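Local coordinates for protein glycosyl hydrolase BlGH5_18 (Bifidobacterium longum subsp. infantis, PDB 7LQX) that probably hydrolyses glycosidic bonds in N-glycans, as a family 5 (subfamily 18) glycoside hydrolase from an infant-gut bifidobacterium, at residues 102-105 / 106-109; 125-128 / 129-132; 393-396 / 397-401. All coordinates share one frame; numbering follows the deposited sequence.

Interaction 1: residues 102-105 / 106-109; sequences YVDV and FQGH
At the C-terminal end of strand 100-104, the third strand of the TIM barrel, Asp-104 and Gln-107 meet where the chain enters a loop. Gln-107 bends at chi2 (66°) and folds its amide back to the strand end. There NE2 gives a nearly straight hydrogen bond to Asp-104 O, 2.9 Å long. The carbonyl oxygen lies close to the plane of the Gln-107 amide, but the donor sits well above the carbonyl plane. Gln-107 OE1 comes within 3.2 Å of Asp-104 CB. The two side chains cross at about a right angle.

Loops at this end of the strands form the active-site side in (beta/alpha)8 glycosidases of family 5. Asp-104 OD2 forms a salt bridge with Arg-64, and Gln-107 also bonds Pro-67 O and Asn-162 N. The amide therefore ties this loop to those after the two flanking strands. A water donates to Val-105 O (2.6 Å) and accepts from Gln-107 N (2.8 Å).

Val-105 and Phe-106 lie side by side and point the same way. Val-105 CG1 makes a CH-pi contact over the ring centre of Phe-106, 3.7 Å from the centroid. Trp-69 meets the same ring edge-to-face.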
loop_
_atom_site.group_PDB
_atom_site.type_symbol
_atom_site.label_atom_id
_atom_site.label_comp_id
_atom_site.label_asym_id
_atom_site.label_seq_id
_atom_site.Cartn_x
_atom_site.Cartn_y
_atom_site.Cartn_z
ATOM N N TYR A 102 -17.786 4.985 -17.007
ATOM C CA TYR A 102 -16.396 5.083 -17.433
ATOM C C TYR A 102 -15.532 4.667 -16.248
ATOM O O TYR A 102 -15.814 5.045 -15.110
ATOM C CB TYR A 102 -16.090 6.531 -17.846
ATOM C CG TYR A 102 -16.877 6.964 -19.060
ATOM C CD1 TYR A 102 -18.187 7.382 -18.939
ATOM C CD2 TYR A 102 -16.324 6.902 -20.332
ATOM C CE1 TYR A 102 -18.929 7.740 -20.048
ATOM C CE2 TYR A 102 -17.056 7.267 -21.451
ATOM C CZ TYR A 102 -18.361 7.685 -21.301
ATOM O OH TYR A 102 -19.108 8.041 -22.406
ATOM N N VAL A 103 -14.509 3.848 -16.489
ATOM C CA VAL A 103 -13.712 3.265 -15.410
ATOM C C VAL A 103 -12.264 3.716 -15.555
ATOM O O VAL A 103 -11.705 3.663 -16.654
ATOM C CB VAL A 103 -13.794 1.727 -15.443
ATOM C CG1 VAL A 103 -12.915 1.112 -14.365
ATOM C CG2 VAL A 103 -15.222 1.263 -15.287
ATOM N N ASP A 104 -11.650 4.147 -14.452
ATOM C CA ASP A 104 -10.220 4.434 -14.416
ATOM C C ASP A 104 -9.505 3.199 -13.873
ATOM O O ASP A 104 -9.882 2.689 -12.810
ATOM C CB ASP A 104 -9.905 5.605 -13.485
ATOM C CG ASP A 104 -10.115 6.958 -14.125
ATOM O OD1 ASP A 104 -11.182 7.197 -14.723
ATOM O OD2 ASP A 104 -9.204 7.808 -13.997
ATOM N N VAL A 105 -8.450 2.740 -14.560
ATOM C CA VAL A 105 -7.891 1.430 -14.223
ATOM C C VAL A 105 -6.979 1.487 -12.999
ATOM O O VAL A 105 -7.125 0.664 -12.089
ATOM C CB VAL A 105 -7.183 0.759 -15.413
ATOM C CG1 VAL A 105 -6.598 -0.594 -14.976
ATOM C CG2 VAL A 105 -8.140 0.583 -16.571
ATOM N N PHE A 106 -5.999 2.411 -12.974
ATOM C CA PHE A 106 -4.917 2.393 -11.981
ATOM C C PHE A 106 -5.009 3.568 -11.013
ATOM O O PHE A 106 -4.553 4.672 -11.323
ATOM C CB PHE A 106 -3.536 2.422 -12.651
ATOM C CG PHE A 106 -3.254 1.243 -13.533
ATOM C CD1 PHE A 106 -2.946 0.010 -12.990
ATOM C CD2 PHE A 106 -3.285 1.370 -14.917
ATOM C CE1 PHE A 106 -2.684 -1.077 -13.813
ATOM C CE2 PHE A 106 -3.025 0.285 -15.737
ATOM C CZ PHE A 106 -2.736 -0.934 -15.189
ATOM N N GLN A 107 -5.545 3.309 -9.821
ATOM C CA GLN A 107 -5.483 4.244 -8.695
ATOM C C GLN A 107 -4.675 3.535 -7.614
ATOM O O GLN A 107 -5.218 2.666 -6.930
ATOM C CB GLN A 107 -6.871 4.616 -8.177
ATOM C CG GLN A 107 -7.606 5.617 -9.055
ATOM C CD GLN A 107 -7.955 5.053 -10.412
ATOM O OE1 GLN A 107 -7.504 5.557 -11.440
ATOM N NE2 GLN A 107 -8.767 4.010 -10.426
ATOM N N GLY A 108 -3.394 3.877 -7.439
ATOM C CA GLY A 108 -2.754 5.028 -8.038
ATOM C C GLY A 108 -2.798 6.188 -7.074
ATOM O O GLY A 108 -2.191 6.142 -6.004
ATOM N N HIS A 109 -3.570 7.217 -7.407
ATOM C CA HIS A 109 -3.643 8.408 -6.577
ATOM C C HIS A 109 -5.081 8.895 -6.485
ATOM O O HIS A 109 -5.732 9.106 -7.512
ATOM C CB HIS A 109 -2.787 9.547 -7.139
ATOM C CG HIS A 109 -2.733 10.729 -6.233
ATOM N ND1 HIS A 109 -1.940 10.750 -5.108
ATOM C CD2 HIS A 109 -3.420 11.896 -6.235
ATOM C CE1 HIS A 109 -2.111 11.897 -4.478
ATOM N NE2 HIS A 109 -3.007 12.609 -5.136
HETATM O O HOH W 1 -6.885 0.844 -9.473
#

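Interaction 2: residues 125-128 / 129-132; sequences RGNM and FEDA. With SO4 (sulfate ion), chain F.
Asn-127 and Asp-131 are joined across a turn by the backbone bond Asp-131 N to Asn-127 O, 3.0 Å, just before helix 132-149. A second bond runs the other way. Asn-127 N donates to Asp-131 OD2 at 2.9 Å, almost straight, and meets the carboxylate from above its plane. Asp-131 holds the N-cap position of the helix, but its side chain makes no capping bond and is turned back to the turn instead.

The side chain of Asn-127 makes an Asx turn. Its CG is anti to the backbone N (chi1 -174°), which brings OD1 over the following backbone. Phe-129 N reaches OD1 at 2.9 Å, in the carbonyl plane, though the bond is clearly bent at the hydrogen. Glu-130 N is shared weakly between OD1 and O of Asn-127. The other end of the amide, ND2, bonds Ala-177 O. Glu-130 CG packs beside the Asn-127 amide, while its carboxylate goes to Thr-178.

Met-128, a selenomethionine, covers one face of the Phe-129 ring. Its CG sits over the ring centre, 3.7 Å from the centroid, as a CH-pi contact. SE lies obliquely at 4.5 Å from the centroid, a Met-aromatic contact. Trp-186 of helix 180-191 meets this ring edge-to-face.

Arg-125 extends away from the turn. NH1 donates to O1 of a sulfate, probably from the crystallisation liquor, at 2.7 Å, and NH2 to O3. NH2 also bonds Lys-175 O.

Asn-127 thus has its N, O, OD1 and ND2 all engaged, which probably keeps the turn rigid. The bonded N-H probably helps to stabilise the negative charge of Asp-131.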
loop_
_atom_site.group_PDB
_atom_site.type_symbol
_atom_site.label_atom_id
_atom_site.label_comp_id
_atom_site.label_asym_id
_atom_site.label_seq_id
_atom_site.Cartn_x
_atom_site.Cartn_y
_atom_site.Cartn_z
ATOM N N ARG A 125 10.678 -1.215 -4.742
ATOM C CA ARG A 125 10.430 0.038 -5.434
ATOM C C ARG A 125 10.638 -0.151 -6.927
ATOM O O ARG A 125 11.669 -0.664 -7.363
ATOM C CB ARG A 125 11.359 1.133 -4.918
ATOM C CG ARG A 125 11.051 2.485 -5.546
ATOM C CD ARG A 125 11.843 3.597 -4.895
ATOM N NE ARG A 125 11.580 4.873 -5.552
ATOM C CZ ARG A 125 12.256 5.991 -5.312
ATOM N NH1 ARG A 125 13.233 6.001 -4.418
ATOM N NH2 ARG A 125 11.949 7.103 -5.966
ATOM N N GLY A 126 9.641 0.246 -7.707
ATOM C CA GLY A 126 9.678 0.068 -9.141
ATOM C C GLY A 126 9.174 1.303 -9.849
ATOM O O GLY A 126 8.692 2.249 -9.228
ATOM N N ASN A 127 9.277 1.262 -11.160
ATOM C CA ASN A 127 8.904 2.386 -12.010
ATOM C C ASN A 127 7.814 1.895 -12.947
ATOM O O ASN A 127 8.078 1.087 -13.841
ATOM C CB ASN A 127 10.134 2.883 -12.759
ATOM C CG ASN A 127 9.859 4.138 -13.538
ATOM O OD1 ASN A 127 8.848 4.243 -14.227
ATOM N ND2 ASN A 127 10.767 5.101 -13.440
HETATM N N MSE A 128 6.591 2.377 -12.734
HETATM C CA MSE A 128 5.445 1.864 -13.479
HETATM C C MSE A 128 5.461 2.276 -14.935
HETATM O O MSE A 128 4.734 1.705 -15.741
HETATM C CB MSE A 128 4.129 2.325 -12.829
HETATM C CG MSE A 128 3.728 3.758 -13.128
HETATM SE SE MSE A 128 2.078 4.287 -12.291
HETATM C CE MSE A 128 0.816 3.203 -13.298
ATOM N N PHE A 129 6.282 3.271 -15.267
ATOM C CA PHE A 129 6.379 3.733 -16.644
ATOM C C PHE A 129 7.488 3.047 -17.422
ATOM O O PHE A 129 7.365 2.907 -18.641
ATOM C CB PHE A 129 6.624 5.244 -16.677
ATOM C CG PHE A 129 5.647 6.025 -15.849
ATOM C CD1 PHE A 129 4.304 6.051 -16.190
ATOM C CD2 PHE A 129 6.054 6.713 -14.723
ATOM C CE1 PHE A 129 3.390 6.744 -15.433
ATOM C CE2 PHE A 129 5.130 7.416 -13.953
ATOM C CZ PHE A 129 3.802 7.430 -14.311
ATOM N N GLU A 130 8.563 2.618 -16.751
ATOM C CA GLU A 130 9.793 2.194 -17.402
ATOM C C GLU A 130 10.108 0.714 -17.256
ATOM O O GLU A 130 10.779 0.156 -18.125
ATOM C CB GLU A 130 10.993 2.966 -16.831
ATOM C CG GLU A 130 10.917 4.482 -16.955
ATOM C CD GLU A 130 11.606 5.019 -18.190
ATOM O OE1 GLU A 130 12.336 4.249 -18.855
ATOM O OE2 GLU A 130 11.410 6.215 -18.512
ATOM N N ASP A 131 9.684 0.067 -16.181
ATOM C CA ASP A 131 10.095 -1.310 -15.936
ATOM C C ASP A 131 9.266 -2.255 -16.795
ATOM O O ASP A 131 8.035 -2.262 -16.696
ATOM C CB ASP A 131 9.860 -1.678 -14.471
ATOM C CG ASP A 131 10.749 -0.918 -13.510
ATOM O OD1 ASP A 131 11.669 -0.203 -13.955
ATOM O OD2 ASP A 131 10.518 -1.057 -12.284
ATOM N N ALA A 132 9.938 -3.093 -17.594
ATOM C CA ALA A 132 9.215 -3.962 -18.516
ATOM C C ALA A 132 8.237 -4.870 -17.782
ATOM O O ALA A 132 7.119 -5.095 -18.257
ATOM C CB ALA A 132 10.193 -4.794 -19.344
HETATM S S SO4 F . 14.392 9.603 -4.789
HETATM O O1 SO4 F . 14.579 8.368 -4.034
HETATM O O2 SO4 F . 15.686 10.263 -4.941
HETATM O O3 SO4 F . 13.840 9.313 -6.110
HETATM O O4 SO4 F . 13.475 10.479 -4.066
#

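Interaction 3: residues 393-396 / 397-401; sequences WMRL and HAEGA
Trp-393 and His-397 are one helical turn apart near the C-terminal end of helix 388-399. The aromatic contact is made chiefly by His-397 CB, which lies over the six-membered ring of Trp-393, offset toward its rim and 4.0 Å from the centroid. The two rings are almost parallel, with planes at 8°, but offset so far that there is little stacking. Both side chains have CG anti to the backbone N, which lets them run along the same side of the helix. Tyr-256 of helix 248-264 meets Trp-393 edge-to-face.

Charged groups pair on another side of the helix. Arg-395 bends at chi3 (78°) and brings NE to Glu-399 OE2 at 3.1 Å, a salt bridge. OE2 lies at the guanidinium edge, near its plane, while NE comes from above the carboxylate plane. A water joins Arg-395 NH2 (3.0 Å) to Glu-399 OE1 (2.6 Å). NH2 also forms a salt bridge with Glu-426 on strand 424-426.

Between the two segments, the apolar contact is Leu-396 CD2 against Ala-401 CB, 4.0 Å apart. Leu-396 faces the three-stranded parallel sheet, where strand 365-369, helix 388-399 and strand 403-407 form a beta-alpha-beta unit.

Backbone bonds finish the helix. Ala-401 N donates to Leu-396 O (3.0 Å) and Gly-400 N to His-397 O (3.0 Å). With the positive phi of Gly-400, they form a Schellman motif.

Arg-395 is thus shared by two carboxylates. Its positive charge probably offsets both, and the two acids should hold the guanidinium in place against the sheet.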
loop_
_atom_site.group_PDB
_atom_site.type_symbol
_atom_site.label_atom_id
_atom_site.label_comp_id
_atom_site.label_asym_id
_atom_site.label_seq_id
_atom_site.Cartn_x
_atom_site.Cartn_y
_atom_site.Cartn_z
ATOM N N TRP A 393 -5.253 35.562 -22.374
ATOM C CA TRP A 393 -6.515 34.889 -22.657
ATOM C C TRP A 393 -7.620 35.435 -21.757
ATOM O O TRP A 393 -8.725 35.736 -22.217
ATOM C CB TRP A 393 -6.365 33.371 -22.512
ATOM C CG TRP A 393 -7.599 32.642 -22.946
ATOM C CD1 TRP A 393 -7.856 32.120 -24.189
ATOM C CD2 TRP A 393 -8.770 32.382 -22.154
ATOM N NE1 TRP A 393 -9.100 31.541 -24.208
ATOM C CE2 TRP A 393 -9.687 31.695 -22.978
ATOM C CE3 TRP A 393 -9.133 32.673 -20.830
ATOM C CZ2 TRP A 393 -10.938 31.290 -22.523
ATOM C CZ3 TRP A 393 -10.368 32.265 -20.381
ATOM C CH2 TRP A 393 -11.258 31.580 -21.222
HETATM N N MSE A 394 -7.331 35.584 -20.463
HETATM C CA MSE A 394 -8.329 36.076 -19.517
HETATM C C MSE A 394 -8.830 37.468 -19.893
HETATM O O MSE A 394 -10.017 37.775 -19.730
HETATM C CB MSE A 394 -7.781 36.062 -18.079
HETATM C CG MSE A 394 -7.595 34.668 -17.514
HETATM SE SE MSE A 394 -9.316 33.808 -17.284
HETATM C CE MSE A 394 -8.660 32.012 -17.011
ATOM N N ARG A 395 -7.933 38.318 -20.397
ATOM C CA ARG A 395 -8.335 39.669 -20.781
ATOM C C ARG A 395 -9.271 39.635 -21.982
ATOM O O ARG A 395 -10.321 40.289 -21.985
ATOM C CB ARG A 395 -7.101 40.509 -21.098
ATOM C CG ARG A 395 -7.388 41.995 -21.134
ATOM C CD ARG A 395 -6.330 42.753 -21.906
ATOM N NE ARG A 395 -6.534 42.602 -23.346
ATOM C CZ ARG A 395 -5.762 41.879 -24.159
ATOM N NH1 ARG A 395 -4.702 41.224 -23.696
ATOM N NH2 ARG A 395 -6.057 41.811 -25.447
ATOM N N LEU A 396 -8.901 38.873 -23.017
ATOM C CA LEU A 396 -9.758 38.722 -24.185
ATOM C C LEU A 396 -11.098 38.100 -23.816
ATOM O O LEU A 396 -12.140 38.489 -24.361
ATOM C CB LEU A 396 -9.039 37.881 -25.236
ATOM C CG LEU A 396 -7.915 38.621 -25.960
ATOM C CD1 LEU A 396 -7.023 37.616 -26.686
ATOM C CD2 LEU A 396 -8.466 39.661 -26.927
ATOM N N HIS A 397 -11.093 37.135 -22.896
ATOM C CA HIS A 397 -12.336 36.553 -22.398
ATOM C C HIS A 397 -13.224 37.617 -21.763
ATOM O O HIS A 397 -14.413 37.718 -22.085
ATOM C CB HIS A 397 -11.988 35.442 -21.401
ATOM C CG HIS A 397 -13.142 34.970 -20.577
ATOM N ND1 HIS A 397 -14.174 34.223 -21.100
ATOM C CD2 HIS A 397 -13.416 35.119 -19.260
ATOM C CE1 HIS A 397 -15.043 33.948 -20.144
ATOM N NE2 HIS A 397 -14.607 34.481 -19.018
ATOM N N ALA A 398 -12.658 38.422 -20.858
ATOM C CA ALA A 398 -13.438 39.461 -20.189
ATOM C C ALA A 398 -14.003 40.463 -21.185
ATOM O O ALA A 398 -15.089 41.017 -20.961
ATOM C CB ALA A 398 -12.573 40.177 -19.147
ATOM N N GLU A 399 -13.283 40.717 -22.276
ATOM C CA GLU A 399 -13.726 41.668 -23.287
ATOM C C GLU A 399 -14.815 41.111 -24.187
ATOM O O GLU A 399 -15.429 41.883 -24.933
ATOM C CB GLU A 399 -12.532 42.092 -24.141
ATOM C CG GLU A 399 -11.505 42.883 -23.360
ATOM C CD GLU A 399 -10.233 43.152 -24.133
ATOM O OE1 GLU A 399 -10.116 42.718 -25.304
ATOM O OE2 GLU A 399 -9.341 43.812 -23.556
ATOM N N GLY A 400 -15.076 39.810 -24.129
ATOM C CA GLY A 400 -16.060 39.196 -24.995
ATOM C C GLY A 400 -15.541 38.742 -26.339
ATOM O O GLY A 400 -16.346 38.512 -27.248
ATOM N N ALA A 401 -14.225 38.598 -26.503
ATOM C CA ALA A 401 -13.658 38.242 -27.798
ATOM C C ALA A 401 -13.730 36.751 -28.091
ATOM O O ALA A 401 -13.277 36.325 -29.158
ATOM C CB ALA A 401 -12.201 38.698 -27.887
HETATM O O HOH W 2 -8.130 43.388 -26.834
#

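How the interactions relate
Interactions 1, 2 and 3 follow one another along the chain without overlap. Interactions 1 and 2 belong to the (beta/alpha)8 barrel. They stand at the two ends of the long connection from strand 100-104 to helix 132-149, interaction 1 at its start and interaction 2 at its end. Both are on the same side of the chain's centre. Their centres are about 17 Å apart, and their nearest atoms about 4 Å apart without touching. Interaction 3 lies on the opposite side, with centres about 36 Å from interaction 1 and 44 Å from interaction 2. Its helix 388-399 packs between the small three-stranded parallel sheet and barrel helix 248-264, joining the C-terminal part to the barrel.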